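Local coordinates for uncharacterized protein (Bacteroides ovatus, PDB 4FS7) that is of unknown function but, as an extracellular protein built from BspA-type leucine-rich repeats, probably binds other proteins, at residues A[330-335]-A[353-358]. Sequence-based numbering, arbitrary orientation. Where two conformers were deposited one is given.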
loop_
_atom_site.group_PDB
_atom_site.type_symbol
_atom_site.label_atom_id
_atom_site.label_comp_id
_atom_site.label_asym_id
_atom_site.label_seq_id
_atom_site.Cartn_x
_atom_site.Cartn_y
_atom_site.Cartn_z
ATOM N N LEU A 330 27.899 -12.550 -18.380
ATOM C CA LEU A 330 28.669 -11.445 -17.820
ATOM C C LEU A 330 28.476 -11.285 -16.289
ATOM O O LEU A 330 28.874 -10.267 -15.717
ATOM C CB LEU A 330 28.349 -10.142 -18.569
ATOM C CG LEU A 330 28.748 -10.157 -20.045
ATOM C CD1 LEU A 330 28.129 -8.947 -20.744
ATOM C CD2 LEU A 330 30.284 -10.120 -20.158
ATOM N N VAL A 331 27.882 -12.266 -15.636
ATOM C CA VAL A 331 27.744 -12.186 -14.161
ATOM C C VAL A 331 29.114 -12.070 -13.495
ATOM O O VAL A 331 30.018 -12.862 -13.774
ATOM C CB VAL A 331 26.916 -13.337 -13.627
ATOM C CG1 VAL A 331 26.904 -13.295 -12.051
ATOM C CG2 VAL A 331 25.472 -13.281 -14.079
ATOM N N GLU A 332 29.239 -11.080 -12.622
ATOM C CA GLU A 332 30.501 -10.788 -11.942
ATOM C C GLU A 332 30.567 -11.264 -10.494
ATOM O O GLU A 332 31.652 -11.583 -10.015
ATOM C CB GLU A 332 30.774 -9.286 -11.948
ATOM C CG GLU A 332 30.925 -8.707 -13.377
ATOM C CD GLU A 332 31.353 -7.257 -13.423
ATOM O OE1 GLU A 332 31.894 -6.703 -12.431
ATOM O OE2 GLU A 332 31.173 -6.679 -14.519
ATOM N N GLU A 333 29.462 -11.229 -9.778
ATOM C CA GLU A 333 29.441 -11.516 -8.338
ATOM C C GLU A 333 28.183 -12.264 -7.969
ATOM O O GLU A 333 27.090 -11.913 -8.457
ATOM C CB GLU A 333 29.487 -10.222 -7.501
ATOM C CG GLU A 333 30.650 -9.284 -7.869
ATOM C CD GLU A 333 30.733 -7.994 -7.051
ATOM O OE1 GLU A 333 30.099 -7.881 -5.978
ATOM O OE2 GLU A 333 31.456 -7.071 -7.489
ATOM N N ILE A 334 28.353 -13.240 -7.082
ATOM C CA ILE A 334 27.277 -13.918 -6.391
ATOM C C ILE A 334 27.441 -13.594 -4.912
ATOM O O ILE A 334 28.517 -13.800 -4.371
ATOM C CB ILE A 334 27.361 -15.516 -6.586
ATOM C CG1 ILE A 334 27.135 -15.880 -8.068
ATOM C CG2 ILE A 334 26.383 -16.246 -5.686
ATOM C CD1 ILE A 334 27.505 -17.353 -8.440
ATOM N N GLY A 335 26.413 -13.049 -4.278
ATOM C CA GLY A 335 26.511 -12.587 -2.917
ATOM C C GLY A 335 26.498 -13.620 -1.827
ATOM O O GLY A 335 26.362 -14.824 -2.035
ATOM N N SER A 353 33.376 -14.733 -16.300
ATOM C CA SER A 353 33.304 -13.349 -15.799
ATOM C C SER A 353 33.211 -13.263 -14.271
ATOM O O SER A 353 33.420 -12.203 -13.697
ATOM C CB SER A 353 32.058 -12.650 -16.361
ATOM O OG SER A 353 30.904 -13.458 -16.242
ATOM N N LEU A 354 32.874 -14.379 -13.629
ATOM C CA LEU A 354 32.664 -14.385 -12.185
ATOM C C LEU A 354 33.946 -14.089 -11.459
ATOM O O LEU A 354 34.969 -14.760 -11.690
ATOM C CB LEU A 354 32.098 -15.730 -11.743
ATOM C CG LEU A 354 31.558 -15.918 -10.338
ATOM C CD1 LEU A 354 30.293 -15.014 -10.162
ATOM C CD2 LEU A 354 31.222 -17.419 -10.109
ATOM N N ARG A 355 33.881 -13.123 -10.559
ATOM C CA ARG A 355 35.020 -12.678 -9.777
ATOM C C ARG A 355 34.924 -13.034 -8.308
ATOM O O ARG A 355 35.942 -13.121 -7.633
ATOM C CB ARG A 355 35.163 -11.147 -9.889
ATOM C CG ARG A 355 35.390 -10.617 -11.290
ATOM C CD ARG A 355 35.716 -9.119 -11.238
ATOM N NE ARG A 355 34.537 -8.253 -11.043
ATOM C CZ ARG A 355 34.070 -7.795 -9.864
ATOM N NH1 ARG A 355 34.673 -8.134 -8.705
ATOM N NH2 ARG A 355 32.980 -6.990 -9.832
ATOM N N LYS A 356 33.721 -13.192 -7.801
ATOM C CA LYS A 356 33.506 -13.322 -6.341
ATOM C C LYS A 356 32.276 -14.187 -6.081
ATOM O O LYS A 356 31.260 -14.008 -6.725
ATOM C CB LYS A 356 33.308 -11.908 -5.695
ATOM C CG LYS A 356 33.363 -11.922 -4.154
ATOM C CD LYS A 356 33.012 -10.595 -3.497
ATOM C CE LYS A 356 33.990 -9.492 -3.758
ATOM N NZ LYS A 356 35.401 -9.775 -3.282
ATOM N N ILE A 357 32.386 -15.065 -5.088
ATOM C CA ILE A 357 31.284 -15.796 -4.514
ATOM C C ILE A 357 31.269 -15.472 -3.019
ATOM O O ILE A 357 32.300 -15.537 -2.368
ATOM C CB ILE A 357 31.413 -17.328 -4.711
ATOM C CG1 ILE A 357 31.395 -17.641 -6.220
ATOM C CG2 ILE A 357 30.324 -18.111 -3.960
ATOM C CD1 ILE A 357 31.750 -19.096 -6.554
ATOM N N GLY A 358 30.110 -15.072 -2.506
ATOM C CA GLY A 358 30.013 -14.660 -1.116
ATOM C C GLY A 358 29.917 -15.818 -0.144
ATOM O O GLY A 358 29.695 -16.970 -0.516
#
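Successive coils of the leucine-rich repeat solenoid meet here as short parallel strands, 333-334 and 356-357, joined by a nearly straight hydrogen bond from Ile334 N to Lys356 O (3.0 Å) and a more bent one from Gly358 N to Ile334 O. On the buried face, Leu354 CD1 fits the hollow formed by Val331 CG1, the Glu332 carbonyl and Ile334 CG1, 3.9 Å from the last. Leu354 and Ile334 cross at about a right angle; branched aliphatic residues suit this buried, apolar place because their methyls pack against each other. On the other face the guanidinium of Arg355, its chain bent at chi3 (-78°), fills the notch between two extended glutamates. Arg355 NH2 forms two salt bridges: Glu332 OE1 lies 2.8 Å from it in the guanidinium plane, and Glu333 OE2 approaches tilted from that plane, both using anti lone pairs. An alanine in place of Glu332 would remove the carboxylate and probably leave Arg355 less firmly fixed in rotation, with Glu333 as its remaining acidic partner here. Gly358 suits its place because a side chain would run into Gly335. The pair forms one end of the parallel sheet 287-288, 310-311, 333-334, 356-357: Phe310 touches Glu332, Glu333 and Arg355, Phe350 and Leu327 pack on Ile334, and Tyr380, in a loop, touches Ile357 and Lys356 of the outermost strand.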